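Long-range contacts in coelenterazine-binding protein with bound coelenterazine (Renilla muelleri, PDB 2HPS), which binds the luciferin coelenterazine and, once calcium is bound, probably makes it available for reaction with luciferase and oxygen: residues Val162-Phe167 and Asn178-Asp183; Ser88-Lys93 and Phe169-Thr174. One frame throughout, in Å; residues are numbered along the deposited sequence.

Contact 1 of 2, residues Val162-Phe167 and Asn178-Asp183; sequences VTVNDF and NAFYGD. With CTZ (c2-hydroxy-coelenterazine), chain B.
Among the CA atoms, those of Thr163 and Phe180 are the nearest pair across the segments, 7.1 Å apart. The 162-167 segment is regular helix, whereas 178-183 is the last part of the weakly bonded helix 175-180 and the turn after it, in which Gly182 N bonds to Ala179 O. At this spacing side chains alone fill the interface. With CG anti to the backbone N (chi1 -169°), Phe180 starts its ring toward helix 157-169; Thr163 CG2 sits over one face, 3.6 Å from Phe180 CG, and C26 of the bound c2-hydroxy-coelenterazine over the opposite one. Val164 CG2 adds an apolar contact at the tip of the ring, 3.8 Å from Phe180 CZ. The same ring directs an edge at the face of Phe167 in an offset T-shaped pair, with the Phe167 and Phe180 centroids 5.7 Å apart and the planes at 73°. Phe167 meets Tyr181 differently: their planes differ by 30° and the Phe167 and Tyr181 centroids lie 4.8 Å apart, an offset stack in which Tyr181 CD2 stands over the Phe167 face near its rim. Tyr181 also lays a face against the ligand core, its CE1 3.3 Å from ligand C9. Phe180 O comes within 2.8 Å of ligand N7, and Gly182, at positive phi, lies where a CB would collide with ligand C21. Phe167, Phe180 and Tyr181 form an aromatic cluster between the exiting helix of the fourth EF-hand and the C-terminal segment, and Phe180 and Tyr181, with Gly182, form part of the ligand pocket wall.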
ATOM      1  N   VAL A 162       8.027  -0.665   9.749  1.00 13.48           N
ATOM      2  CA  VAL A 162       7.194  -0.738  10.949  1.00 14.02           C
ATOM      3  C   VAL A 162       5.722  -0.422  10.595  1.00 13.24           C
ATOM      4  O   VAL A 162       4.792  -1.167  10.970  1.00 12.25           O
ATOM      5  CB  VAL A 162       7.735   0.202  12.050  1.00 14.49           C
ATOM      6  CG1 VAL A 162       6.669   0.414  13.166  1.00 16.00           C
ATOM      7  CG2 VAL A 162       9.069  -0.378  12.600  1.00 16.74           C
ATOM      8  N   THR A 163       5.542   0.663   9.852  1.00 12.64           N
ATOM      9  CA  THR A 163       4.206   1.097   9.414  1.00 11.89           C
ATOM     10  C   THR A 163       3.559   0.050   8.499  1.00 12.35           C
ATOM     11  O   THR A 163       2.393  -0.314   8.691  1.00 11.00           O
ATOM     12  CB  THR A 163       4.270   2.473   8.724  1.00 13.01           C
ATOM     13  OG1 THR A 163       4.593   3.454   9.721  1.00 13.25           O
ATOM     14  CG2 THR A 163       2.901   2.847   8.107  1.00 12.15           C
ATOM     15  N   VAL A 164       4.327  -0.447   7.532  1.00 11.31           N
ATOM     16  CA  VAL A 164       3.796  -1.466   6.610  1.00 12.00           C
ATOM     17  C   VAL A 164       3.320  -2.696   7.374  1.00 11.96           C
ATOM     18  O   VAL A 164       2.208  -3.188   7.166  1.00 12.52           O
ATOM     19  CB  VAL A 164       4.863  -1.872   5.568  1.00 11.93           C
ATOM     20  CG1 VAL A 164       4.401  -3.065   4.772  1.00 13.59           C
ATOM     21  CG2 VAL A 164       5.165  -0.683   4.651  1.00 12.34           C
ATOM     22  N   ASN A 165       4.152  -3.220   8.266  1.00 12.75           N
ATOM     23  CA  ASN A 165       3.737  -4.380   9.055  1.00 12.66           C
ATOM     24  C   ASN A 165       2.510  -4.114   9.910  1.00 13.23           C
ATOM     25  O   ASN A 165       1.626  -4.960  10.023  1.00 13.56           O
ATOM     26  CB  ASN A 165       4.908  -4.878   9.902  1.00 13.53           C
ATOM     27  CG  ASN A 165       5.815  -5.788   9.112  1.00 14.91           C
ATOM     28  OD1 ASN A 165       5.442  -6.928   8.829  1.00 16.72           O
ATOM     29  ND2 ASN A 165       6.998  -5.301   8.740  1.00 17.20           N
ATOM     30  N   ASP A 166       2.459  -2.936  10.521  1.00 12.90           N
ATOM     31  CA  ASP A 166       1.327  -2.632  11.379  1.00 14.08           C
ATOM     32  C   ASP A 166       0.035  -2.526  10.551  1.00 13.43           C
ATOM     33  O   ASP A 166      -1.011  -3.064  10.939  1.00 13.34           O
ATOM     34  CB  ASP A 166       1.683  -1.271  11.994  0.65 14.73           C
ATOM     35  CG  ASP A 166       0.657  -0.757  12.958  0.65 16.99           C
ATOM     36  OD1 ASP A 166      -0.354  -1.451  13.216  0.65 17.88           O
ATOM     37  OD2 ASP A 166       0.902   0.363  13.463  0.65 18.73           O
ATOM     38  N   PHE A 167       0.125  -1.879   9.398  1.00 12.86           N
ATOM     39  CA  PHE A 167      -1.046  -1.780   8.523  1.00 12.04           C
ATOM     40  C   PHE A 167      -1.487  -3.157   8.021  1.00 12.22           C
ATOM     41  O   PHE A 167      -2.662  -3.495   8.096  1.00 11.92           O
ATOM     42  CB  PHE A 167      -0.769  -0.856   7.355  1.00 12.14           C
ATOM     43  CG  PHE A 167      -1.989  -0.614   6.496  1.00 11.92           C
ATOM     44  CD1 PHE A 167      -2.934   0.335   6.878  1.00 12.38           C
ATOM     45  CD2 PHE A 167      -2.204  -1.350   5.337  1.00 13.31           C
ATOM     46  CE1 PHE A 167      -4.083   0.560   6.110  1.00 13.43           C
ATOM     47  CE2 PHE A 167      -3.360  -1.131   4.551  1.00 12.48           C
ATOM     48  CZ  PHE A 167      -4.290  -0.169   4.931  1.00 13.02           C
ATOM     49  N   ASN A 178      -3.715   3.881  11.002  1.00 13.76           N
ATOM     50  CA  ASN A 178      -4.780   4.834  10.685  1.00 14.02           C
ATOM     51  C   ASN A 178      -4.385   5.918   9.679  1.00 14.52           C
ATOM     52  O   ASN A 178      -5.258   6.622   9.163  1.00 14.50           O
ATOM     53  CB  ASN A 178      -5.294   5.509  11.966  1.00 14.12           C
ATOM     54  CG  ASN A 178      -6.224   4.605  12.799  1.00 15.49           C
ATOM     55  OD1 ASN A 178      -6.640   3.505  12.374  1.00 16.03           O
ATOM     56  ND2 ASN A 178      -6.575   5.094  14.008  1.00 17.21           N
ATOM     57  N   ALA A 179      -3.082   6.048   9.405  1.00 14.30           N
ATOM     58  CA  ALA A 179      -2.588   7.135   8.551  1.00 14.75           C
ATOM     59  C   ALA A 179      -2.018   6.680   7.204  1.00 15.00           C
ATOM     60  O   ALA A 179      -2.030   7.455   6.237  1.00 15.41           O
ATOM     61  CB  ALA A 179      -1.544   7.949   9.287  1.00 15.65           C
ATOM     62  N   PHE A 180      -1.515   5.445   7.157  1.00 14.61           N
ATOM     63  CA  PHE A 180      -0.743   4.938   6.001  1.00 14.21           C
ATOM     64  C   PHE A 180      -1.468   5.097   4.662  1.00 14.48           C
ATOM     65  O   PHE A 180      -0.844   5.508   3.661  1.00 14.75           O
ATOM     66  CB  PHE A 180      -0.355   3.473   6.237  1.00 14.24           C
ATOM     67  CG  PHE A 180       0.665   2.904   5.251  1.00 14.50           C
ATOM     68  CD1 PHE A 180       1.699   3.684   4.743  1.00 16.52           C
ATOM     69  CD2 PHE A 180       0.618   1.545   4.897  1.00 14.56           C
ATOM     70  CE1 PHE A 180       2.632   3.134   3.849  1.00 15.24           C
ATOM     71  CE2 PHE A 180       1.551   0.993   4.019  1.00 16.34           C
ATOM     72  CZ  PHE A 180       2.563   1.788   3.493  1.00 14.82           C
ATOM     73  N   TYR A 181      -2.759   4.740   4.659  1.00 13.43           N
ATOM     74  CA  TYR A 181      -3.630   4.885   3.498  1.00 13.86           C
ATOM     75  C   TYR A 181      -4.682   5.983   3.691  1.00 13.74           C
ATOM     76  O   TYR A 181      -5.776   5.947   3.086  1.00 14.55           O
ATOM     77  CB  TYR A 181      -4.279   3.531   3.181  1.00 14.04           C
ATOM     78  CG  TYR A 181      -3.398   2.657   2.323  1.00 14.58           C
ATOM     79  CD1 TYR A 181      -3.514   2.674   0.932  1.00 16.31           C
ATOM     80  CD2 TYR A 181      -2.429   1.824   2.902  1.00 16.35           C
ATOM     81  CE1 TYR A 181      -2.705   1.877   0.141  1.00 17.84           C
ATOM     82  CE2 TYR A 181      -1.607   1.014   2.105  1.00 16.64           C
ATOM     83  CZ  TYR A 181      -1.763   1.055   0.726  1.00 16.89           C
ATOM     84  OH  TYR A 181      -0.960   0.268  -0.072  1.00 20.55           O
ATOM     85  N   GLY A 182      -4.340   6.970   4.517  1.00 13.74           N
ATOM     86  CA  GLY A 182      -5.261   8.078   4.853  1.00 14.03           C
ATOM     87  C   GLY A 182      -6.414   7.669   5.759  1.00 14.33           C
ATOM     88  O   GLY A 182      -6.424   6.567   6.319  1.00 14.65           O
ATOM     89  N   ASP A 183      -7.389   8.564   5.902  1.00 14.61           N
ATOM     90  CA  ASP A 183      -8.480   8.332   6.842  1.00 15.15           C
ATOM     91  C   ASP A 183      -9.241   7.091   6.400  1.00 14.28           C
ATOM     92  O   ASP A 183      -9.623   6.964   5.232  1.00 13.44           O
ATOM     93  CB  ASP A 183      -9.429   9.535   6.898  1.00 15.70           C
ATOM     94  CG  ASP A 183      -8.784  10.781   7.485  1.00 19.01           C
ATOM     95  OD1 ASP A 183      -7.761  10.685   8.223  1.00 18.03           O
ATOM     96  OD2 ASP A 183      -9.337  11.871   7.225  1.00 20.65           O
TER
HETATM   97  N1  CTZ B 187      -0.481   3.401  -1.900  1.00 13.65           N
HETATM   98  C2  CTZ B 187      -1.159   3.479  -3.077  1.00 13.29           C
HETATM   99  C3  CTZ B 187      -2.078   4.596  -2.850  1.00 12.47           C
HETATM  100  N4  CTZ B 187      -1.915   5.114  -1.636  1.00 13.91           N
HETATM  101  C5  CTZ B 187      -2.538   6.132  -1.006  1.00 11.67           C
HETATM  102  C6  CTZ B 187      -2.164   6.436   0.306  1.00 12.38           C
HETATM  103  N7  CTZ B 187      -1.195   5.738   0.935  1.00 12.96           N
HETATM  104  C8  CTZ B 187      -0.545   4.721   0.328  1.00 13.70           C
HETATM  105  C9  CTZ B 187      -0.950   4.376  -1.055  1.00 12.94           C
HETATM  106  C10 CTZ B 187      -0.978   2.591  -4.285  1.00 13.68           C
HETATM  107  C11 CTZ B 187      -1.351   1.195  -3.854  1.00 13.90           C
HETATM  108  C12 CTZ B 187      -0.366   0.212  -3.782  1.00 13.04           C
HETATM  109  C13 CTZ B 187      -0.674  -1.081  -3.376  1.00 16.02           C
HETATM  110  C14 CTZ B 187      -1.999  -1.379  -3.044  1.00 16.20           C
HETATM  111  C15 CTZ B 187      -2.996  -0.394  -3.103  1.00 15.55           C
HETATM  112  C16 CTZ B 187      -2.672   0.902  -3.511  1.00 14.78           C
HETATM  113  O17 CTZ B 187      -2.302  -2.639  -2.642  1.00 16.86           O
HETATM  114  O18 CTZ B 187      -2.952   5.043  -3.691  1.00 13.35           O
HETATM  115  C19 CTZ B 187      -2.818   7.570   0.997  1.00 12.99           C
HETATM  116  C20 CTZ B 187      -4.166   7.875   0.794  1.00 11.75           C
HETATM  117  C21 CTZ B 187      -4.745   8.958   1.452  1.00 13.48           C
HETATM  118  C22 CTZ B 187      -3.971   9.756   2.307  1.00 12.43           C
HETATM  119  C23 CTZ B 187      -2.627   9.473   2.506  1.00 13.74           C
HETATM  120  C24 CTZ B 187      -2.047   8.382   1.848  1.00 14.40           C
HETATM  121  O25 CTZ B 187      -4.564  10.810   2.930  1.00 12.87           O
HETATM  122  C26 CTZ B 187       0.533   3.897   1.008  1.00 13.73           C
HETATM  123  C27 CTZ B 187       1.857   4.598   0.851  1.00 15.55           C
HETATM  124  C28 CTZ B 187       2.886   4.046   0.090  1.00 17.71           C
HETATM  125  C29 CTZ B 187       4.097   4.731  -0.021  1.00 17.01           C
HETATM  126  C30 CTZ B 187       4.261   5.970   0.617  1.00 15.99           C
HETATM  127  C31 CTZ B 187       3.236   6.514   1.390  1.00 16.54           C
HETATM  128  C32 CTZ B 187       2.030   5.819   1.512  1.00 16.58           C

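Contact 2 of 2, residues Ser88-Lys93 and Phe169-Thr174; sequences SLLKMK and FGLEET
Phe169 meets Leu89 and Met92 through one corner of its ring. Leu89 O lies in the ring plane at the edge, 3.5 Å from Phe169 CE1, so the carbonyl oxygen faces the C-H rim, which is probably a mildly favourable electrostatic arrangement. The side chain of the same leucine joins in, with Leu89 CD2 3.8 Å from Phe169 CE1. Met92, present as selenomethionine, reaches that corner with its chain extended beyond CG; its SE is 5.4 Å from the Phe169 centroid and 87° off the ring normal, an edge-on Met-aromatic contact. A second patch is purely aliphatic: Leu171 CD2 rests against both methyls of Leu90, 3.8 Å from Leu90 CD1 and as far from Leu90 CD2. Leu90 CD2 also approaches the backbone, 4.0 Å from Phe169 O. In the backbone behind these groups, the CA atoms of Leu90 and Phe169 are the nearest pair, 6.5 Å apart. CG of Phe169, anti to its own carbonyl carbon (chi1 -58°), starts the ring on its way to the end of helix 78-91. Leu89 O also accepts Met92 N at 3.3 Å, which helps fix the carbonyl at the ring edge. Farther out, Lys97 makes a cation-pi contact with Phe169, while Ala100 touches Leu89, Met92 and Phe169. Helix 6-21 flanks the contact through Met16 on Leu89, His12 on Leu90 and Glu8 on Leu171. An alanine in place of Phe169 would probably leave Leu89 CD2 and the Met92 selenium without their aromatic neighbour and deprive Lys97 of its cation-pi partner. Away from the annotated sites, this packing sets the end of helix 157-169 and the loop after it against the end of helix 78-91, joining the exiting helices of the second and fourth EF-hands, with the Met-aromatic contact at the seam.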
ATOM      1  N   SER A  88      -6.316 -13.530   3.237  1.00 16.13           N
ATOM      2  CA  SER A  88      -4.941 -13.902   2.829  1.00 15.77           C
ATOM      3  C   SER A  88      -3.870 -13.489   3.839  1.00 15.79           C
ATOM      4  O   SER A  88      -3.054 -14.322   4.269  1.00 15.21           O
ATOM      5  CB  SER A  88      -4.607 -13.416   1.418  0.65 16.02           C
ATOM      6  OG  SER A  88      -4.733 -12.018   1.283  0.65 17.64           O
ATOM      7  N   LEU A  89      -3.885 -12.211   4.227  1.00 15.06           N
ATOM      8  CA  LEU A  89      -2.862 -11.680   5.137  1.00 15.16           C
ATOM      9  C   LEU A  89      -2.884 -12.292   6.516  1.00 16.10           C
ATOM     10  O   LEU A  89      -1.831 -12.573   7.073  1.00 16.48           O
ATOM     11  CB  LEU A  89      -2.977 -10.156   5.251  1.00 14.48           C
ATOM     12  CG  LEU A  89      -2.518  -9.429   3.991  1.00 14.11           C
ATOM     13  CD1 LEU A  89      -3.058  -8.003   3.969  1.00 13.61           C
ATOM     14  CD2 LEU A  89      -0.977  -9.466   3.872  1.00 14.43           C
ATOM     15  N   LEU A  90      -4.078 -12.507   7.076  1.00 16.62           N
ATOM     16  CA  LEU A  90      -4.158 -12.971   8.465  1.00 17.96           C
ATOM     17  C   LEU A  90      -3.868 -14.469   8.630  1.00 19.02           C
ATOM     18  O   LEU A  90      -3.670 -14.937   9.746  1.00 20.84           O
ATOM     19  CB  LEU A  90      -5.490 -12.556   9.115  1.00 17.88           C
ATOM     20  CG  LEU A  90      -5.662 -11.032   9.292  1.00 18.86           C
ATOM     21  CD1 LEU A  90      -6.962 -10.706  10.056  1.00 19.66           C
ATOM     22  CD2 LEU A  90      -4.458 -10.355   9.959  1.00 19.09           C
ATOM     23  N   LYS A  91      -3.832 -15.184   7.509  1.00 19.34           N
ATOM     24  CA  LYS A  91      -3.493 -16.616   7.442  1.00 20.95           C
ATOM     25  C   LYS A  91      -1.968 -16.827   7.503  1.00 20.29           C
ATOM     26  O   LYS A  91      -1.482 -17.911   7.881  1.00 20.31           O
ATOM     27  CB  LYS A  91      -4.038 -17.182   6.123  1.00 20.85           C
ATOM     28  CG  LYS A  91      -4.116 -18.703   5.993  1.00 24.33           C
ATOM     29  CD  LYS A  91      -4.742 -19.092   4.647  1.00 23.23           C
HETATM   30  N   MSE A  92      -1.215 -15.795   7.130  1.00 19.54           N
HETATM   31  CA  MSE A  92       0.224 -15.964   6.875  1.00 19.90           C
HETATM   32  C   MSE A  92       1.016 -16.127   8.143  1.00 19.46           C
HETATM   33  O   MSE A  92       0.713 -15.495   9.158  1.00 18.90           O
HETATM   34  CB  MSE A  92       0.781 -14.784   6.089  1.00 18.83           C
HETATM   35  CG  MSE A  92       0.212 -14.651   4.696  1.00 19.15           C
HETATM   36 SE   MSE A  92       0.976 -13.066   3.913  1.00 24.43          SE
HETATM   37  CE  MSE A  92      -0.034 -12.949   2.247  1.00 20.52           C
ATOM     38  N   LYS A  93       2.057 -16.957   8.067  1.00 19.58           N
ATOM     39  CA  LYS A  93       2.960 -17.194   9.191  1.00 19.39           C
ATOM     40  C   LYS A  93       4.408 -17.197   8.730  1.00 18.86           C
ATOM     41  O   LYS A  93       4.703 -17.578   7.582  1.00 18.39           O
ATOM     42  CB  LYS A  93       2.679 -18.558   9.839  1.00 20.08           C
ATOM     43  CG  LYS A  93       1.258 -18.768  10.354  1.00 20.76           C
ATOM     44  CD  LYS A  93       0.993 -17.900  11.579  1.00 24.34           C
ATOM     45  N   PHE A 169      -0.752  -6.373   9.042  1.00 12.71           N
ATOM     46  CA  PHE A 169      -0.985  -7.478   9.967  1.00 13.08           C
ATOM     47  C   PHE A 169      -1.585  -7.115  11.320  1.00 13.46           C
ATOM     48  O   PHE A 169      -1.972  -8.013  12.080  1.00 15.54           O
ATOM     49  CB  PHE A 169       0.321  -8.266  10.201  1.00 14.14           C
ATOM     50  CG  PHE A 169       0.904  -8.815   8.942  1.00 13.83           C
ATOM     51  CD1 PHE A 169       0.270  -9.839   8.264  1.00 15.04           C
ATOM     52  CD2 PHE A 169       2.092  -8.295   8.425  1.00 15.58           C
ATOM     53  CE1 PHE A 169       0.809 -10.346   7.090  1.00 16.53           C
ATOM     54  CE2 PHE A 169       2.628  -8.792   7.254  1.00 15.42           C
ATOM     55  CZ  PHE A 169       1.985  -9.813   6.583  1.00 15.23           C
ATOM     56  N   GLY A 170      -1.641  -5.821  11.625  1.00 13.41           N
ATOM     57  CA  GLY A 170      -2.132  -5.354  12.919  1.00 13.61           C
ATOM     58  C   GLY A 170      -3.610  -5.647  13.115  1.00 13.70           C
ATOM     59  O   GLY A 170      -4.407  -5.434  12.209  1.00 14.13           O
ATOM     60  N   LEU A 171      -3.954  -6.151  14.298  1.00 14.89           N
ATOM     61  CA  LEU A 171      -5.350  -6.432  14.652  1.00 15.94           C
ATOM     62  C   LEU A 171      -5.906  -5.334  15.541  1.00 16.96           C
ATOM     63  O   LEU A 171      -7.126  -5.241  15.731  1.00 17.56           O
ATOM     64  CB  LEU A 171      -5.462  -7.762  15.385  1.00 16.44           C
ATOM     65  CG  LEU A 171      -5.031  -9.001  14.598  1.00 17.48           C
ATOM     66  CD1 LEU A 171      -5.175 -10.250  15.456  1.00 18.17           C
ATOM     67  CD2 LEU A 171      -5.807  -9.126  13.325  1.00 19.81           C
ATOM     68  N   GLU A 172      -4.999  -4.552  16.115  1.00 17.81           N
ATOM     69  CA  GLU A 172      -5.369  -3.449  16.989  1.00 19.26           C
ATOM     70  C   GLU A 172      -5.022  -2.140  16.313  1.00 18.44           C
ATOM     71  O   GLU A 172      -4.038  -2.040  15.576  1.00 18.73           O
ATOM     72  CB  GLU A 172      -4.635  -3.557  18.328  1.00 20.43           C
ATOM     73  CG  GLU A 172      -5.417  -4.288  19.431  1.00 25.83           C
ATOM     74  CD  GLU A 172      -5.579  -5.765  19.180  1.00 31.43           C
ATOM     75  OE1 GLU A 172      -4.559  -6.453  18.940  1.00 34.94           O
ATOM     76  OE2 GLU A 172      -6.734  -6.242  19.234  1.00 34.01           O
ATOM     77  N   GLU A 173      -5.845  -1.136  16.575  1.00 18.06           N
ATOM     78  CA  GLU A 173      -5.713   0.174  15.971  1.00 18.11           C
ATOM     79  C   GLU A 173      -4.435   0.885  16.413  1.00 17.49           C
ATOM     80  O   GLU A 173      -4.065   0.828  17.586  1.00 18.05           O
ATOM     81  CB  GLU A 173      -6.923   0.982  16.389  1.00 19.01           C
ATOM     82  CG  GLU A 173      -7.028   2.326  15.798  1.00 20.44           C
ATOM     83  CD  GLU A 173      -8.326   2.981  16.169  1.00 21.41           C
ATOM     84  OE1 GLU A 173      -9.205   2.286  16.732  1.00 20.10           O
ATOM     85  OE2 GLU A 173      -8.469   4.185  15.888  1.00 23.57           O
ATOM     86  N   THR A 174      -3.761   1.543  15.469  1.00 16.59           N
ATOM     87  CA  THR A 174      -2.625   2.414  15.803  1.00 16.55           C
ATOM     88  C   THR A 174      -2.651   3.670  14.950  1.00 16.14           C
ATOM     89  O   THR A 174      -3.281   3.690  13.882  1.00 15.59           O
ATOM     90  CB  THR A 174      -1.257   1.748  15.561  1.00 16.53           C
ATOM     91  OG1 THR A 174      -1.044   1.579  14.152  1.00 18.72           O
ATOM     92  CG2 THR A 174      -1.130   0.390  16.271  1.00 17.01           C
TER

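In the fold
Along the chain the segments run 88-93 (contact 2), 162-167 (contact 1), 169-174 (contact 2) and 178-183 (contact 1), so the two contacts interleave around the end of helix 157-169. Their centres are 12 Å apart, contact 1 being about 8 Å from the centre of the chain and contact 2 about 14 Å. A probable hydrogen bond, Asn178 ND2 to Glu173 OE2 at 2.8 Å, ties them directly, and Lys15 NZ of helix 6-21 bonds to both Phe167 O and Gly170 O. Contact 1 lines the coelenterazine pocket, and Thr163 lies about 6 Å, side chain to side chain, from the probable calcium ligand Glu159. In contact 2, the Leu89 side chain remains about 9 Å from coelenterazine.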